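Local coordinates for protein response regulator (Colwellia psychrerythraea, PDB 3EQZ) that belongs to the response regulators and folds as a CheY-like receiver domain, the module that serves as a switch in bacterial two-component signalling, at residues 21-24 and 29-32; 54-59 and 85-90; 63-68 and 98-103. One frame throughout, in Å; residues are numbered along the deposited sequence.

In this receiver domain, contacts 1 and 3 pack helices on segments along or leading into the parallel sheet, whereas contact 2 joins a loop to the first turn of a helix. Contact 1 (21-24 with 29-32) lies on the opposite side of the chain's centre from the others; its centre is about 23 Å from that of contact 2 (54-59 with 85-90) and about 21 Å from that of contact 3 (63-68 with 98-103), with nearest atoms about 11 Å away in each case. Contacts 2 and 3 have centres about 14 Å apart and touch where Leu54 CD2 packs on Ile65 CD1 at 4.2 Å. Both also reach the second subunit; contact 1 meets no other chain of the assembly.

Contact 1: 21-24 and 29-32; sequences TIVE and NVEA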
# COMPACT_ATOMS: atom_id res chain seq x y z
N THR B 21 0.12 -16.53 27.18
CA THR B 21 0.95 -16.32 28.36
C THR B 21 1.28 -14.84 28.57
O THR B 21 1.47 -14.40 29.70
CB THR B 21 2.23 -17.18 28.34
OG1 THR B 21 3.06 -16.79 27.23
CG2 THR B 21 1.89 -18.68 28.22
N ILE B 22 1.31 -14.05 27.50
CA ILE B 22 1.56 -12.63 27.63
C ILE B 22 0.32 -11.89 28.12
O ILE B 22 0.42 -10.95 28.88
CB ILE B 22 2.05 -12.02 26.27
CG1 ILE B 22 3.49 -12.43 26.03
CG2 ILE B 22 1.98 -10.48 26.29
CD1 ILE B 22 3.84 -12.49 24.57
N VAL B 23 -0.87 -12.32 27.70
CA VAL B 23 -2.09 -11.61 28.07
C VAL B 23 -2.59 -11.95 29.48
O VAL B 23 -3.19 -11.11 30.17
CB VAL B 23 -3.26 -11.93 27.06
CG1 VAL B 23 -4.59 -11.37 27.59
CG2 VAL B 23 -2.95 -11.42 25.61
N GLU B 24 -2.41 -13.19 29.89
CA GLU B 24 -3.14 -13.60 31.07
C GLU B 24 -2.73 -12.85 32.35
O GLU B 24 -3.57 -12.55 33.18
CB GLU B 24 -3.01 -15.11 31.27
CG GLU B 24 -4.06 -15.66 32.23
CD GLU B 24 -4.23 -17.19 32.10
OE1 GLU B 24 -3.34 -17.84 31.50
OE2 GLU B 24 -5.25 -17.74 32.58
N ASN B 29 -9.24 -12.71 32.18
CA ASN B 29 -10.36 -13.33 31.44
C ASN B 29 -10.04 -13.51 29.96
O ASN B 29 -10.65 -12.88 29.10
CB ASN B 29 -11.64 -12.48 31.58
CG ASN B 29 -12.10 -12.35 33.03
OD1 ASN B 29 -11.98 -13.32 33.82
ND2 ASN B 29 -12.60 -11.16 33.40
N VAL B 30 -9.08 -14.36 29.67
CA VAL B 30 -8.61 -14.48 28.32
C VAL B 30 -8.92 -15.90 27.86
O VAL B 30 -8.77 -16.87 28.61
CB VAL B 30 -7.10 -14.18 28.24
CG1 VAL B 30 -6.30 -15.13 29.13
CG2 VAL B 30 -6.59 -14.28 26.81
N GLU B 31 -9.38 -16.00 26.62
CA GLU B 31 -9.78 -17.28 26.08
C GLU B 31 -9.17 -17.41 24.67
O GLU B 31 -9.25 -16.49 23.86
CB GLU B 31 -11.30 -17.33 26.04
CG GLU B 31 -11.82 -18.50 25.26
CD GLU B 31 -13.24 -18.98 25.68
OE1 GLU B 31 -14.15 -18.13 25.94
OE2 GLU B 31 -13.44 -20.22 25.71
N ALA B 32 -8.55 -18.55 24.39
CA ALA B 32 -7.92 -18.75 23.12
C ALA B 32 -8.70 -19.73 22.25
O ALA B 32 -9.11 -20.79 22.74
CB ALA B 32 -6.49 -19.23 23.31
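Val30 spreads its two methyls over two consecutive residues, Val23 of helix 13-23 and Glu24. The purely apolar half of the contact is Val23 against Val30, where Val23 CG1 lies 3.6 Å from Val30 CG2 and 3.8 Å from Val30 CB. The two side chains meet at a slant, with Val23 CG1 resting along the CB-CG2 bond of Val30. In Val30 the chi1 of 59° sets CG1 between the backbone N and the carbonyl carbon and leaves CG2 anti to the N, an arrangement that offers one methyl to each neighbour.

The second half is aliphatic as well, although it involves an acid. Val30 CG1 stands 3.9 Å from Glu24 CG and is equally far from Glu24 CB, crossing the side chain at about a right angle. Because Glu24 CG is anti to its own N (chi1 -163°) and the chain runs on extended, the methylenes do the touching, and the exposed carboxylate is carried past the valine.

Together these residues close the beta-alpha-beta unit made by strand 6-9, helix 13-23 and strand 30-33, in which a short loop turns the chain from the helix back to the sheet. Val23 and Val30 both also pack on Val6 of the neighbouring strand 6-9, while Ile22 faces helix 112-124 instead.

Polar interactions lie outside the valine packing. Asn29 ND2 donates to Leu3 O, and Thr21 OG1 is bonded to Leu18 O within its own helix. Backbone hydrogen bonds of Glu31 with Val6 and Ile8 hold strand 30-33 alongside strand 6-9.

Contact 2: 54-59 and 85-90; sequences LMMPDM and SGVLHS
Leu54 and Met56 both swing their CG to the side of the backbone N, opposite the carbonyl carbon (chi1 -69° and -77°), which directs both side chains toward Val87, whose CG1 stands anti to its own N. That one methyl of Val87 is where the two loop residues converge. Met56 meets it with CG, 3.8 Å from Val87 CG1, in a slanting approach; the methionine then bends at chi2 and chi3, and the contact is made by the methylene rather than by the sulfur. Leu54 comes in with CD1, 4.1 Å from Val87 CG1, the two side chains running past each other in opposite directions.

Leu54 CD1 serves a second partner as well, lying 4.2 Å from Leu88 CD1. Although Leu88 leaves its backbone to one side of the loop, its branch reaches back to the leucine, and the same side chain packs on strands 76-81 and 101-107. The side-chain packing is apolar and largely buried.

The helix start has its own polar order. Gly86 is the N-cap, and its carbonyl O takes two donors from Ser90: the backbone N at 2.8 Å and OG at 2.9 Å, the hydroxyl approaching from 42° above the carbonyl plane. The OG bond ties the serine side chain back to the first turn.

Met56 and Pro57 also pack on Ser97 of the second subunit, and the ring of His89 stacks on His89 of the third. In this structure the peptide bond before Pro57 is cis. The sequence Met-Pro-Asp-Met-Asp-Gly, which follows the central strand 49-53 and its Asp53 and leads into helix 60-70, is characteristic of CheY-like receiver domains.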
# COMPACT_ATOMS: atom_id res chain seq x y z
N LEU B 54 -3.61 -13.20 11.33
CA LEU B 54 -4.16 -13.22 9.99
C LEU B 54 -4.07 -14.62 9.40
O LEU B 54 -4.76 -14.93 8.45
CB LEU B 54 -3.43 -12.26 9.06
CG LEU B 54 -3.60 -10.76 9.31
CD1 LEU B 54 -2.85 -10.01 8.21
CD2 LEU B 54 -5.06 -10.33 9.38
N MET B 55 -3.18 -15.44 9.94
CA MET B 55 -3.09 -16.84 9.55
C MET B 55 -2.70 -16.96 8.06
O MET B 55 -3.17 -17.88 7.35
CB MET B 55 -4.43 -17.54 9.86
CG MET B 55 -4.64 -17.84 11.40
SD MET B 55 -6.26 -18.48 11.93
CE MET B 55 -7.31 -17.01 12.11
N MET B 56 -1.85 -16.04 7.59
CA MET B 56 -1.39 -16.11 6.20
C MET B 56 -0.55 -17.40 6.15
O MET B 56 0.16 -17.70 7.12
CB MET B 56 -0.52 -14.89 5.85
CG MET B 56 -1.31 -13.59 5.58
SD MET B 56 -2.36 -13.74 4.14
CE MET B 56 -3.94 -13.36 4.80
N PRO B 57 -0.59 -18.15 5.01
CA PRO B 57 -1.12 -17.67 3.75
C PRO B 57 -2.51 -18.24 3.40
O PRO B 57 -2.87 -18.26 2.23
CB PRO B 57 -0.08 -18.21 2.75
CG PRO B 57 0.29 -19.58 3.35
CD PRO B 57 0.03 -19.49 4.86
N ASP B 58 -3.25 -18.69 4.41
CA ASP B 58 -4.68 -19.04 4.27
C ASP B 58 -5.54 -17.78 4.39
O ASP B 58 -5.02 -16.69 4.73
CB ASP B 58 -5.09 -20.03 5.39
CG ASP B 58 -4.24 -21.30 5.39
OD1 ASP B 58 -4.05 -21.87 4.28
OD2 ASP B 58 -3.73 -21.70 6.47
N MET B 59 -6.84 -17.92 4.15
CA MET B 59 -7.66 -16.68 4.21
C MET B 59 -8.56 -16.67 5.45
O MET B 59 -9.46 -15.85 5.55
CB MET B 59 -8.47 -16.37 2.92
CG MET B 59 -7.76 -15.58 1.77
SD MET B 59 -7.79 -13.75 1.55
CE MET B 59 -9.43 -13.31 2.09
N SER B 85 5.90 -7.08 3.16
CA SER B 85 5.70 -6.05 2.13
C SER B 85 4.23 -5.55 2.03
O SER B 85 3.62 -5.50 0.92
CB SER B 85 6.21 -6.56 0.78
OG SER B 85 7.63 -6.45 0.68
N GLY B 86 3.67 -5.18 3.19
CA GLY B 86 2.37 -4.52 3.27
C GLY B 86 1.16 -5.36 3.68
O GLY B 86 0.07 -4.80 3.71
N VAL B 87 1.34 -6.66 3.98
CA VAL B 87 0.21 -7.55 4.27
C VAL B 87 -0.55 -7.12 5.54
O VAL B 87 -1.77 -7.03 5.55
CB VAL B 87 0.59 -9.05 4.36
CG1 VAL B 87 -0.61 -9.91 4.73
CG2 VAL B 87 1.16 -9.57 3.04
N LEU B 88 0.18 -6.78 6.60
CA LEU B 88 -0.47 -6.37 7.83
C LEU B 88 -1.15 -5.02 7.64
O LEU B 88 -2.28 -4.81 8.13
CB LEU B 88 0.58 -6.30 8.93
CG LEU B 88 0.08 -6.15 10.36
CD1 LEU B 88 -1.00 -7.21 10.80
CD2 LEU B 88 1.30 -6.18 11.29
N HIS B 89 -0.48 -4.08 6.96
CA HIS B 89 -1.08 -2.79 6.68
C HIS B 89 -2.33 -2.91 5.79
O HIS B 89 -3.29 -2.18 5.95
CB HIS B 89 -0.03 -1.84 6.05
CG HIS B 89 -0.60 -0.56 5.55
ND1 HIS B 89 -1.04 -0.40 4.25
CD2 HIS B 89 -0.84 0.61 6.18
CE1 HIS B 89 -1.52 0.82 4.10
NE2 HIS B 89 -1.42 1.45 5.26
N SER B 90 -2.32 -3.85 4.84
CA SER B 90 -3.50 -4.12 4.00
C SER B 90 -4.74 -4.57 4.80
O SER B 90 -5.85 -4.07 4.58
CB SER B 90 -3.17 -5.16 2.93
OG SER B 90 -2.24 -4.58 2.03

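Contact 3: 63-68 and 98-103; sequences EVIRHL and CGLNVI
Leu100 pushes both of its methyls against one turn of helix 60-70, between Ile65 and Leu68, and this wedge is the tight part of the contact. Leu100 CD1 lies 3.7 Å from the backbone atom Ile65 O and 4.0 Å from Ile65 CG2, whereas Leu100 CD2 sits 3.9 Å from Leu68 O. Leu68 CB is 4.1 Å from both CD1 and CD2 of Leu100, which places it at the fork of the branch. With CG turned to the side of the backbone N (chi1 -67°) and the chain extended, the leucine meets the helix with its branched end. Ile65 also packs on Leu52, and Leu68 on Ile50, both in strand 49-53.

The far flank of the helix, by contrast, is more polar and partly exposed. There Arg66 grips Glu63 side-on: NE donates to OE1 at 3.1 Å and NH2 to OE2 at 2.6 Å, nearly within the guanidinium plane, which fixes the rotation of both groups. NH1 forms a further salt bridge with Glu70, and Arg66 packs on Met59 of the second subunit.

Gly99, with positive phi, is the C-prime residue of a Schellman motif ending helix 87-97. A helix packing on the sheet and on the residue leading into edge strand 101-107 is the layering of the alternating beta-alpha receiver fold.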
# COMPACT_ATOMS: atom_id res chain seq x y z
N GLU B 63 -11.47 -13.93 6.61
CA GLU B 63 -12.88 -14.32 6.88
C GLU B 63 -13.40 -13.83 8.24
O GLU B 63 -14.57 -13.49 8.40
CB GLU B 63 -13.04 -15.85 6.81
CG GLU B 63 -14.54 -16.32 6.96
CD GLU B 63 -15.54 -15.44 6.14
OE1 GLU B 63 -15.12 -14.87 5.11
OE2 GLU B 63 -16.74 -15.30 6.51
N VAL B 64 -12.55 -13.84 9.25
CA VAL B 64 -12.99 -13.32 10.55
C VAL B 64 -13.27 -11.81 10.43
O VAL B 64 -14.26 -11.32 10.94
CB VAL B 64 -11.91 -13.63 11.62
CG1 VAL B 64 -12.12 -12.86 12.91
CG2 VAL B 64 -11.84 -15.19 11.87
N ILE B 65 -12.39 -11.08 9.73
CA ILE B 65 -12.60 -9.65 9.50
C ILE B 65 -13.89 -9.38 8.76
O ILE B 65 -14.71 -8.55 9.20
CB ILE B 65 -11.39 -9.03 8.73
CG1 ILE B 65 -10.19 -8.95 9.67
CG2 ILE B 65 -11.75 -7.65 8.16
CD1 ILE B 65 -8.88 -8.61 8.95
N ARG B 66 -14.09 -10.08 7.64
CA ARG B 66 -15.36 -10.03 6.90
C ARG B 66 -16.57 -10.33 7.82
O ARG B 66 -17.53 -9.59 7.84
CB ARG B 66 -15.38 -11.04 5.73
CG ARG B 66 -16.46 -10.66 4.69
CD ARG B 66 -17.14 -11.82 3.97
NE ARG B 66 -17.53 -12.88 4.87
CZ ARG B 66 -18.68 -12.92 5.54
NH1 ARG B 66 -19.58 -11.95 5.42
NH2 ARG B 66 -18.90 -13.94 6.38
N HIS B 67 -16.53 -11.42 8.56
CA HIS B 67 -17.66 -11.72 9.46
C HIS B 67 -17.89 -10.61 10.49
O HIS B 67 -19.00 -10.13 10.69
CB HIS B 67 -17.41 -13.06 10.17
CG HIS B 67 -18.51 -13.43 11.13
ND1 HIS B 67 -19.57 -14.26 10.77
CD2 HIS B 67 -18.72 -13.09 12.42
CE1 HIS B 67 -20.38 -14.39 11.81
NE2 HIS B 67 -19.89 -13.69 12.82
N LEU B 68 -16.82 -10.18 11.15
CA LEU B 68 -16.93 -9.12 12.15
C LEU B 68 -17.53 -7.86 11.57
O LEU B 68 -18.35 -7.22 12.20
CB LEU B 68 -15.57 -8.81 12.82
CG LEU B 68 -14.91 -9.92 13.64
CD1 LEU B 68 -13.52 -9.49 13.98
CD2 LEU B 68 -15.63 -10.27 14.93
N CYS B 98 -13.98 -1.13 6.72
CA CYS B 98 -15.26 -1.79 6.91
C CYS B 98 -15.89 -1.36 8.20
O CYS B 98 -16.87 -1.95 8.63
CB CYS B 98 -15.08 -3.30 6.95
SG CYS B 98 -14.46 -3.93 5.45
N GLY B 99 -15.30 -0.37 8.85
CA GLY B 99 -15.89 0.16 10.06
C GLY B 99 -15.47 -0.53 11.34
O GLY B 99 -16.08 -0.31 12.39
N LEU B 100 -14.40 -1.34 11.29
CA LEU B 100 -13.92 -2.03 12.49
C LEU B 100 -12.95 -1.18 13.33
O LEU B 100 -12.18 -0.45 12.78
CB LEU B 100 -13.26 -3.38 12.12
CG LEU B 100 -14.27 -4.38 11.57
CD1 LEU B 100 -13.58 -5.66 11.16
CD2 LEU B 100 -15.39 -4.67 12.60
N ASN B 101 -12.99 -1.30 14.67
CA ASN B 101 -12.08 -0.54 15.54
C ASN B 101 -10.70 -1.26 15.79
O ASN B 101 -10.50 -1.92 16.82
CB ASN B 101 -12.78 -0.18 16.86
CG ASN B 101 -11.87 0.64 17.84
OD1 ASN B 101 -12.03 0.59 19.10
ND2 ASN B 101 -10.94 1.39 17.28
N VAL B 102 -9.80 -1.13 14.81
CA VAL B 102 -8.45 -1.68 14.92
C VAL B 102 -7.62 -0.76 15.79
O VAL B 102 -7.43 0.42 15.45
CB VAL B 102 -7.77 -1.80 13.56
CG1 VAL B 102 -6.37 -2.44 13.69
CG2 VAL B 102 -8.65 -2.61 12.58
N ILE B 103 -7.18 -1.24 16.94
CA ILE B 103 -6.47 -0.40 17.92
C ILE B 103 -4.94 -0.57 17.86
O ILE B 103 -4.21 0.27 18.36
CB ILE B 103 -6.95 -0.69 19.32
CG1 ILE B 103 -6.74 -2.18 19.64
CG2 ILE B 103 -8.43 -0.22 19.50
CD1 ILE B 103 -6.83 -2.43 21.12